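Side-chain contacts in beta-galactosidase (Marinomonas sp. ef1, PDB 6Y2K), which hydrolyses terminal beta-D-galactose units from beta-galactosides, working as a cold-active hexameric enzyme of glycoside hydrolase family GH42: residues A21-M24 against R25-I29; D55-L58 against D59-S63; A373-A376 against E377-E381; E381-L384 against V385-V389. All coordinates share one frame; numbering follows the deposited sequence. Where two conformers were deposited one is given.

Interaction 1: A21-M24 against R25-I29; sequences AQHM and RRIGI
Met24 meets Gly28 and Ile29 in a Schellman motif, where helix 17-27 of a TIM-barrel beta-alpha-beta unit ends and the chain turns into strand 29-34. Ile29 N bonds to Met24 O at 3.1 Å and Gly28 N to Arg25 O at 3.0 Å, while Gly28 N also reaches Met24 O weakly; Gly28 has positive phi, and CB of Met24 packs on CB of Ile29 at 4.0 Å. Within the last turn, the Arg26 chain bends at chi3 (-67°) and lays its guanidinium against His23, one face over CA of His23. Arg26 NH1 stands over a face of the imidazole, 3.6 Å from His23 CG, and the two flat groups are 20° from parallel. CD2 of His23 also meets CD1 of Ile27 at 3.7 Å, while the ring NE2 is hydrogen-bonded to Glu375. A water links Gln22 OE1 (2.7 Å) to Arg26 NH2 (2.8 Å), and Glu19 forms a salt bridge with Arg26 NH1. Putting an alanine at His23 would probably leave Glu375 without this partner and the Arg26 guanidinium without the ring beneath NH1. Glu19 and Glu375 would probably temper any repulsion between guanidinium and imidazole if the ring were protonated.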
loop_
_atom_site.group_PDB
_atom_site.type_symbol
_atom_site.label_atom_id
_atom_site.label_comp_id
_atom_site.label_asym_id
_atom_site.label_seq_id
_atom_site.Cartn_x
_atom_site.Cartn_y
_atom_site.Cartn_z
ATOM N N ALA A 21 -36.389 31.013 -32.119
ATOM C CA ALA A 21 -37.290 30.001 -32.665
ATOM C C ALA A 21 -36.801 29.431 -34.001
ATOM O O ALA A 21 -36.903 28.227 -34.235
ATOM C CB ALA A 21 -38.698 30.567 -32.804
ATOM N N GLN A 22 -36.262 30.294 -34.862
ATOM C CA GLN A 22 -35.692 29.873 -36.156
ATOM C C GLN A 22 -34.466 28.974 -35.952
ATOM O O GLN A 22 -34.343 27.933 -36.588
ATOM C CB GLN A 22 -35.322 31.093 -37.012
ATOM C CG GLN A 22 -36.535 31.865 -37.515
ATOM C CD GLN A 22 -36.193 33.186 -38.185
ATOM O OE1 GLN A 22 -35.198 33.845 -37.854
ATOM N NE2 GLN A 22 -37.039 33.590 -39.126
ATOM N N HIS A 23 -33.595 29.382 -35.037
ATOM C CA HIS A 23 -32.401 28.617 -34.670
ATOM C C HIS A 23 -32.808 27.231 -34.116
ATOM O O HIS A 23 -32.277 26.208 -34.549
ATOM C CB HIS A 23 -31.569 29.424 -33.659
ATOM C CG HIS A 23 -30.145 28.977 -33.518
ATOM N ND1 HIS A 23 -29.192 29.753 -32.898
ATOM C CD2 HIS A 23 -29.514 27.844 -33.904
ATOM C CE1 HIS A 23 -28.035 29.114 -32.903
ATOM N NE2 HIS A 23 -28.202 27.954 -33.512
ATOM N N MET A 24 -33.784 27.189 -33.215
ATOM C CA MET A 24 -34.307 25.909 -32.707
ATOM C C MET A 24 -34.721 24.961 -33.847
ATOM O O MET A 24 -34.351 23.789 -33.870
ATOM C CB MET A 24 -35.509 26.145 -31.780
ATOM C CG MET A 24 -35.145 26.724 -30.420
ATOM S SD MET A 24 -36.582 27.337 -29.524
ATOM C CE MET A 24 -35.769 28.259 -28.218
ATOM N N ARG A 25 -35.472 25.505 -34.796
ATOM C CA ARG A 25 -35.931 24.739 -35.956
ATOM C C ARG A 25 -34.738 24.192 -36.752
ATOM O O ARG A 25 -34.734 23.015 -37.115
ATOM C CB ARG A 25 -36.850 25.597 -36.845
ATOM C CG ARG A 25 -37.500 24.861 -38.012
ATOM C CD ARG A 25 -38.391 25.793 -38.832
ATOM N NE ARG A 25 -39.338 25.045 -39.653
ATOM C CZ ARG A 25 -40.304 25.598 -40.381
ATOM N NH1 ARG A 25 -40.464 26.915 -40.396
ATOM N NH2 ARG A 25 -41.113 24.830 -41.095
ATOM N N ARG A 26 -33.728 25.030 -36.994
ATOM C CA ARG A 26 -32.535 24.617 -37.758
ATOM C C ARG A 26 -31.835 23.412 -37.138
ATOM O O ARG A 26 -31.358 22.539 -37.854
ATOM C CB ARG A 26 -31.521 25.763 -37.907
ATOM C CG ARG A 26 -31.982 26.879 -38.839
ATOM C CD ARG A 26 -30.843 27.786 -39.307
ATOM N NE ARG A 26 -30.229 28.601 -38.253
ATOM C CZ ARG A 26 -30.705 29.758 -37.774
ATOM N NH1 ARG A 26 -30.027 30.398 -36.818
ATOM N NH2 ARG A 26 -31.849 30.287 -38.216
ATOM N N ILE A 27 -31.772 23.381 -35.810
ATOM C CA ILE A 27 -31.160 22.267 -35.076
ATOM C C ILE A 27 -31.966 20.970 -35.223
ATOM O O ILE A 27 -31.389 19.888 -35.210
ATOM C CB ILE A 27 -30.929 22.650 -33.590
ATOM C CG1 ILE A 27 -29.830 23.725 -33.502
ATOM C CG2 ILE A 27 -30.546 21.440 -32.741
ATOM C CD1 ILE A 27 -29.833 24.525 -32.219
ATOM N N GLY A 28 -33.277 21.077 -35.392
ATOM C CA GLY A 28 -34.175 19.916 -35.404
ATOM C C GLY A 28 -35.072 19.799 -34.183
ATOM O O GLY A 28 -35.753 18.778 -34.013
ATOM N N ILE A 29 -35.083 20.841 -33.343
ATOM C CA ILE A 29 -35.966 20.913 -32.178
ATOM C C ILE A 29 -37.416 21.011 -32.657
ATOM O O ILE A 29 -37.719 21.811 -33.540
ATOM C CB ILE A 29 -35.656 22.156 -31.307
ATOM C CG1 ILE A 29 -34.210 22.144 -30.771
ATOM C CG2 ILE A 29 -36.624 22.262 -30.143
ATOM C CD1 ILE A 29 -33.839 20.909 -29.985
HETATM O O HOH W 1 -32.607 32.999 -38.088
#

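Interaction 2: D55-L58 against D59-S63; sequences DESL and DILHS
Asp55 O is gripped twice: a water donates to it at 2.8 Å, and Asp59 N makes a weak bond to it at 3.4 Å. The same water donates to Asp59 OD1 at 3.1 Å, tying the carboxylate to the carbonyl one turn earlier. This follows from the first torsion of Asp59 (chi1 -75°), which swings CG back beside its own N and within 3.5 Å of Asp55 O. The bridging water probably eases the approach of these oxygens; His131 gives Asp59 OD1 a further, weak bond, and a bound glycerol hydrogen-bonds to the same oxygen. On the buried flank Ser57 OG lies 3.8 Å from CD1 of Leu61, whose N makes a nearly straight bond (172°) to Ser57 O at 3.0 Å. Ser63 OG reaches back to Ile60 O at 2.6 Å, a side-chain to backbone bond spanning three residues. Asp55 and Glu56 turn their charges outward from the contact, to Arg127 and Tyr128 and to Lys14 respectively. Helix 52-63 thus lies on the outside of the TIM barrel, with Leu58 and Leu61 against Val68 of strand 67-71, and Ser57 and Ile60 against Trp17 of the adjacent helix 17-27.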
loop_
_atom_site.group_PDB
_atom_site.type_symbol
_atom_site.label_atom_id
_atom_site.label_comp_id
_atom_site.label_asym_id
_atom_site.label_seq_id
_atom_site.Cartn_x
_atom_site.Cartn_y
_atom_site.Cartn_z
ATOM N N ASP A 55 -48.510 35.632 -24.693
ATOM C CA ASP A 55 -49.333 35.681 -25.917
ATOM C C ASP A 55 -48.452 35.772 -27.161
ATOM O O ASP A 55 -48.652 35.024 -28.123
ATOM C CB ASP A 55 -50.284 36.893 -25.917
ATOM C CG ASP A 55 -51.312 36.865 -24.789
ATOM O OD1 ASP A 55 -51.686 35.765 -24.299
ATOM O OD2 ASP A 55 -51.757 37.976 -24.396
ATOM N N GLU A 56 -47.479 36.681 -27.126
ATOM C CA GLU A 56 -46.575 36.904 -28.250
ATOM C C GLU A 56 -45.573 35.777 -28.457
ATOM O O GLU A 56 -45.309 35.390 -29.596
ATOM C CB GLU A 56 -45.837 38.232 -28.101
ATOM C CG GLU A 56 -46.770 39.426 -28.237
ATOM C CD GLU A 56 -46.126 40.758 -27.894
ATOM O OE1 GLU A 56 -44.916 40.815 -27.559
ATOM O OE2 GLU A 56 -46.860 41.763 -27.952
ATOM N N SER A 57 -45.011 35.269 -27.361
ATOM C CA SER A 57 -44.039 34.172 -27.430
ATOM C C SER A 57 -44.648 32.910 -28.033
ATOM O O SER A 57 -44.040 32.293 -28.903
ATOM C CB SER A 57 -43.442 33.866 -26.042
ATOM O OG SER A 57 -42.575 32.746 -26.096
ATOM N N LEU A 58 -45.839 32.531 -27.580
ATOM C CA LEU A 58 -46.503 31.342 -28.110
ATOM C C LEU A 58 -46.775 31.490 -29.615
ATOM O O LEU A 58 -46.587 30.535 -30.363
ATOM C CB LEU A 58 -47.805 31.048 -27.371
ATOM C CG LEU A 58 -47.722 30.638 -25.895
ATOM C CD1 LEU A 58 -49.119 30.519 -25.308
ATOM C CD2 LEU A 58 -46.972 29.331 -25.727
ATOM N N ASP A 59 -47.189 32.680 -30.057
ATOM C CA ASP A 59 -47.416 32.913 -31.499
ATOM C C ASP A 59 -46.130 32.778 -32.320
ATOM O O ASP A 59 -46.145 32.156 -33.379
ATOM C CB ASP A 59 -48.095 34.274 -31.767
ATOM C CG ASP A 59 -49.588 34.281 -31.407
ATOM O OD1 ASP A 59 -50.184 33.213 -31.121
ATOM O OD2 ASP A 59 -50.179 35.381 -31.413
ATOM N N ILE A 60 -45.020 33.324 -31.824
ATOM C CA ILE A 60 -43.731 33.223 -32.517
ATOM C C ILE A 60 -43.280 31.758 -32.637
ATOM O O ILE A 60 -42.891 31.313 -33.722
ATOM C CB ILE A 60 -42.648 34.110 -31.851
ATOM C CG1 ILE A 60 -42.949 35.590 -32.143
ATOM C CG2 ILE A 60 -41.239 33.755 -32.342
ATOM C CD1 ILE A 60 -42.244 36.575 -31.241
ATOM N N LEU A 61 -43.364 31.015 -31.530
ATOM C CA LEU A 61 -43.013 29.592 -31.521
ATOM C C LEU A 61 -43.908 28.789 -32.482
ATOM O O LEU A 61 -43.410 27.953 -33.235
ATOM C CB LEU A 61 -43.092 29.018 -30.097
ATOM C CG LEU A 61 -42.089 29.608 -29.095
ATOM C CD1 LEU A 61 -42.460 29.236 -27.666
ATOM C CD2 LEU A 61 -40.667 29.163 -29.420
ATOM N N HIS A 62 -45.214 29.064 -32.467
ATOM C CA HIS A 62 -46.155 28.421 -33.395
ATOM C C HIS A 62 -45.817 28.693 -34.865
ATOM O O HIS A 62 -45.887 27.786 -35.692
ATOM C CB HIS A 62 -47.587 28.872 -33.117
ATOM C CG HIS A 62 -48.620 28.092 -33.868
ATOM N ND1 HIS A 62 -48.791 26.732 -33.703
ATOM C CD2 HIS A 62 -49.542 28.479 -34.782
ATOM C CE1 HIS A 62 -49.771 26.316 -34.488
ATOM N NE2 HIS A 62 -50.241 27.356 -35.155
ATOM N N SER A 63 -45.429 29.929 -35.172
ATOM C CA SER A 63 -45.114 30.336 -36.552
ATOM C C SER A 63 -43.908 29.600 -37.164
ATOM O O SER A 63 -43.779 29.535 -38.391
ATOM C CB SER A 63 -44.879 31.845 -36.623
ATOM O OG SER A 63 -43.616 32.179 -36.074
HETATM O O HOH W 2 -51.299 34.124 -28.426
#

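Interaction 3: A373-A376 against E377-E381; sequences AQEA and EAAKE
The Glu375 and Lys380 side chains meet at a slant and are joined by a salt bridge, Lys380 NZ to Glu375 OE1 at 2.6 Å. The ammonium takes the anti lone pair of OE1, on the side away from OE2, and OE2 is held by His23. Glu375 is extended beyond CG. Lys380 has to fold to meet it: turns at chi2 (89°) and chi4 (67°) carry its chain back along the start of the helix, with CD passing 3.6 Å from Ala376 O. From another side, the methyl of Ala379 packs on the acid, CB of Ala379 lying 3.6 Å from CD of Glu375, so the carboxylate has an apolar neighbour as well as a charged one. Here the loop that follows strand 348-352, the eighth strand of the TIM barrel, runs into helix 377-395, and Ala376 O accepts Ala379 N at 3.2 Å where the chain enters the helix. That donor sits well above the carbonyl plane, 44° out of it. Glu377 turns the other way. Its bend at chi2 brings OE1 back beside the preceding peptide, 3.7 Å from C of Ala376, while OE2 is hydrogen-bonded to Gln552 of a second subunit, so the start of this helix also takes part in the contact between subunits.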
loop_
_atom_site.group_PDB
_atom_site.type_symbol
_atom_site.label_atom_id
_atom_site.label_comp_id
_atom_site.label_asym_id
_atom_site.label_seq_id
_atom_site.Cartn_x
_atom_site.Cartn_y
_atom_site.Cartn_z
ATOM N N ALA A 373 -25.091 33.950 -26.797
ATOM C CA ALA A 373 -25.887 33.394 -27.900
ATOM C C ALA A 373 -25.107 32.645 -29.004
ATOM O O ALA A 373 -25.716 32.214 -29.982
ATOM C CB ALA A 373 -26.811 34.450 -28.501
ATOM N N GLN A 374 -23.788 32.469 -28.854
ATOM C CA GLN A 374 -23.031 31.585 -29.755
ATOM C C GLN A 374 -23.294 30.130 -29.350
ATOM O O GLN A 374 -23.563 29.850 -28.173
ATOM C CB GLN A 374 -21.532 31.887 -29.692
ATOM C CG GLN A 374 -21.146 33.265 -30.213
ATOM C CD GLN A 374 -21.484 33.446 -31.687
ATOM O OE1 GLN A 374 -22.180 34.384 -32.059
ATOM N NE2 GLN A 374 -21.007 32.535 -32.529
ATOM N N GLU A 375 -23.223 29.218 -30.320
ATOM C CA GLU A 375 -23.504 27.799 -30.067
ATOM C C GLU A 375 -22.460 27.175 -29.126
ATOM O O GLU A 375 -21.269 27.501 -29.193
ATOM C CB GLU A 375 -23.595 26.992 -31.377
ATOM C CG GLU A 375 -24.904 27.192 -32.136
ATOM C CD GLU A 375 -25.089 26.243 -33.322
ATOM O OE1 GLU A 375 -24.112 25.603 -33.751
ATOM O OE2 GLU A 375 -26.228 26.119 -33.829
ATOM N N ALA A 376 -22.942 26.326 -28.225
ATOM C CA ALA A 376 -22.099 25.491 -27.384
ATOM C C ALA A 376 -22.150 24.075 -27.944
ATOM O O ALA A 376 -22.833 23.821 -28.933
ATOM C CB ALA A 376 -22.594 25.524 -25.940
ATOM N N GLU A 377 -21.456 23.155 -27.283
ATOM C CA GLU A 377 -21.238 21.803 -27.810
ATOM C C GLU A 377 -22.530 21.020 -28.089
ATOM O O GLU A 377 -22.612 20.294 -29.086
ATOM C CB GLU A 377 -20.311 21.012 -26.866
ATOM C CG GLU A 377 -18.825 21.377 -26.979
ATOM C CD GLU A 377 -18.410 22.732 -26.386
ATOM O OE1 GLU A 377 -19.230 23.486 -25.795
ATOM O OE2 GLU A 377 -17.211 23.055 -26.517
ATOM N N ALA A 378 -23.538 21.171 -27.231
ATOM C CA ALA A 378 -24.791 20.418 -27.398
ATOM C C ALA A 378 -25.568 20.745 -28.675
ATOM O O ALA A 378 -26.321 19.900 -29.164
ATOM C CB ALA A 378 -25.700 20.590 -26.192
ATOM N N ALA A 379 -25.395 21.953 -29.210
ATOM C CA ALA A 379 -26.117 22.350 -30.418
ATOM C C ALA A 379 -25.725 21.476 -31.611
ATOM O O ALA A 379 -26.588 20.999 -32.351
ATOM C CB ALA A 379 -25.895 23.823 -30.721
ATOM N N LYS A 380 -24.427 21.220 -31.756
ATOM C CA LYS A 380 -23.914 20.379 -32.838
ATOM C C LYS A 380 -24.289 18.905 -32.639
ATOM O O LYS A 380 -24.654 18.227 -33.604
ATOM C CB LYS A 380 -22.397 20.515 -32.962
ATOM C CG LYS A 380 -21.920 21.907 -33.389
ATOM C CD LYS A 380 -21.683 22.851 -32.202
ATOM C CE LYS A 380 -20.853 24.068 -32.610
ATOM N NZ LYS A 380 -21.556 24.976 -33.556
ATOM N N GLU A 381 -24.220 18.420 -31.394
ATOM C CA GLU A 381 -24.575 17.021 -31.091
ATOM C C GLU A 381 -26.068 16.745 -31.301
ATOM O O GLU A 381 -26.434 15.693 -31.838
ATOM C CB GLU A 381 -24.126 16.623 -29.671
ATOM C CG GLU A 381 -22.608 16.699 -29.490
ATOM C CD GLU A 381 -22.059 16.016 -28.235
ATOM O OE1 GLU A 381 -22.686 15.077 -27.715
ATOM O OE2 GLU A 381 -20.961 16.416 -27.777
#

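Interaction 4: E381-L384 against V385-V389; sequences EATL and VAQEV
The Gln387 amide and the Glu388 carboxylate are the flat groups that meet the preceding turn. One face of the amide looks onto that turn: CG2 of Thr383 stands above NE2 of Gln387 at 3.9 Å, Thr383 O lies above CD of Gln387 at 3.7 Å, and CA of Leu384 is 3.7 Å from OE1 of Gln387. The Thr383 and Gln387 side chains run side by side in the same direction, because CG2 of Thr383 is anti to its N while OG1, beside that N, is bonded back to Ala379 O. Above the carboxylate plane of Glu388 sits CD2 of Leu384, 3.7 Å from CD, where the two side chains cross at a slant. These contacts belong to the regular middle of helix 377-395, which packs on the outside of the TIM barrel between helices 17-27 and 333-343. Glu388 N bonds to Leu384 O at 2.8 Å, in the carbonyl plane. Val385 faces Thr338 and Phe342 of helix 333-343, and Ala382 and Thr383 touch Ile27. With an alanine in place of Glu388, Arg335 would probably lose its salt-bridge mate, Trp339 an acceptor for NE1, and Leu384 the carboxylate beside its methyl. Glu381, one turn earlier, accepts the backbone N-H groups of Gly332 and Arg335.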
loop_
_atom_site.group_PDB
_atom_site.type_symbol
_atom_site.label_atom_id
_atom_site.label_comp_id
_atom_site.label_asym_id
_atom_site.label_seq_id
_atom_site.Cartn_x
_atom_site.Cartn_y
_atom_site.Cartn_z
ATOM N N GLU A 381 -24.220 18.420 -31.394
ATOM C CA GLU A 381 -24.575 17.021 -31.091
ATOM C C GLU A 381 -26.068 16.745 -31.301
ATOM O O GLU A 381 -26.434 15.693 -31.838
ATOM C CB GLU A 381 -24.126 16.623 -29.671
ATOM C CG GLU A 381 -22.608 16.699 -29.490
ATOM C CD GLU A 381 -22.059 16.016 -28.235
ATOM O OE1 GLU A 381 -22.686 15.077 -27.715
ATOM O OE2 GLU A 381 -20.961 16.416 -27.777
ATOM N N ALA A 382 -26.917 17.688 -30.880
ATOM C CA ALA A 382 -28.362 17.611 -31.113
ATOM C C ALA A 382 -28.693 17.577 -32.609
ATOM O O ALA A 382 -29.509 16.762 -33.051
ATOM C CB ALA A 382 -29.079 18.781 -30.448
ATOM N N THR A 383 -28.059 18.473 -33.370
ATOM C CA THR A 383 -28.203 18.523 -34.829
ATOM C C THR A 383 -27.885 17.163 -35.466
ATOM O O THR A 383 -28.643 16.674 -36.300
ATOM C CB THR A 383 -27.322 19.645 -35.434
ATOM O OG1 THR A 383 -27.727 20.910 -34.888
ATOM C CG2 THR A 383 -27.444 19.698 -36.959
ATOM N N LEU A 384 -26.787 16.546 -35.024
ATOM C CA LEU A 384 -26.363 15.231 -35.514
ATOM C C LEU A 384 -27.390 14.143 -35.210
ATOM O O LEU A 384 -27.718 13.340 -36.093
ATOM C CB LEU A 384 -25.013 14.840 -34.902
ATOM C CG LEU A 384 -24.008 13.950 -35.650
ATOM C CD1 LEU A 384 -23.172 13.144 -34.660
ATOM C CD2 LEU A 384 -24.603 13.036 -36.703
ATOM N N VAL A 385 -27.899 14.110 -33.972
ATOM C CA VAL A 385 -28.927 13.125 -33.599
ATOM C C VAL A 385 -30.163 13.264 -34.517
ATOM O O VAL A 385 -30.677 12.258 -35.012
ATOM C CB VAL A 385 -29.326 13.203 -32.097
ATOM C CG1 VAL A 385 -30.531 12.319 -31.792
ATOM C CG2 VAL A 385 -28.163 12.787 -31.199
ATOM N N ALA A 386 -30.618 14.497 -34.759
ATOM C CA ALA A 386 -31.795 14.728 -35.613
ATOM C C ALA A 386 -31.597 14.147 -37.022
ATOM O O ALA A 386 -32.501 13.508 -37.565
ATOM C CB ALA A 386 -32.118 16.219 -35.691
ATOM N N GLN A 387 -30.405 14.358 -37.582
ATOM C CA GLN A 387 -30.022 13.769 -38.876
ATOM C C GLN A 387 -29.998 12.243 -38.783
ATOM O O GLN A 387 -30.530 11.560 -39.660
ATOM C CB GLN A 387 -28.657 14.292 -39.340
ATOM C CG GLN A 387 -28.658 15.779 -39.677
ATOM C CD GLN A 387 -27.275 16.436 -39.683
ATOM O OE1 GLN A 387 -26.281 15.874 -39.196
ATOM N NE2 GLN A 387 -27.211 17.656 -40.231
ATOM N N GLU A 388 -29.411 11.714 -37.708
ATOM C CA GLU A 388 -29.325 10.264 -37.529
ATOM C C GLU A 388 -30.674 9.579 -37.353
ATOM O O GLU A 388 -30.826 8.443 -37.820
ATOM C CB GLU A 388 -28.381 9.882 -36.381
ATOM C CG GLU A 388 -26.907 10.123 -36.694
ATOM C CD GLU A 388 -25.989 9.841 -35.512
ATOM O OE1 GLU A 388 -26.421 9.973 -34.337
ATOM O OE2 GLU A 388 -24.825 9.469 -35.760
ATOM N N VAL A 389 -31.659 10.230 -36.720
ATOM C CA VAL A 389 -32.979 9.573 -36.609
ATOM C C VAL A 389 -33.674 9.504 -37.987
ATOM O O VAL A 389 -34.374 8.542 -38.257
ATOM C CB VAL A 389 -33.944 10.075 -35.476
ATOM C CG1 VAL A 389 -33.222 10.693 -34.276
ATOM C CG2 VAL A 389 -35.065 10.956 -35.995
#

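How the interactions relate
All four contacts lie in the outer layer of the TIM barrel, partly buried, interaction 3 where a loop enters a helix. Interaction 1 is the hub: Ala21 packs on Ile60 and Leu61 of interaction 2, His23 reaches Glu375 of interaction 3, and Ile27 packs on Ala382 and Thr383 of interaction 4. Interaction 2 lies apart from the last two, nearest atoms about 15 to 16 Å away. Interactions 3 and 4 share Glu381. Their chemistry follows position: water bridges across one turn in interactions 1 and 2, the first also with a guanidinium over an imidazole and a Schellman end; a salt bridge at the loop-helix junction in interaction 3; methyls against flat polar groups mid-helix in interaction 4.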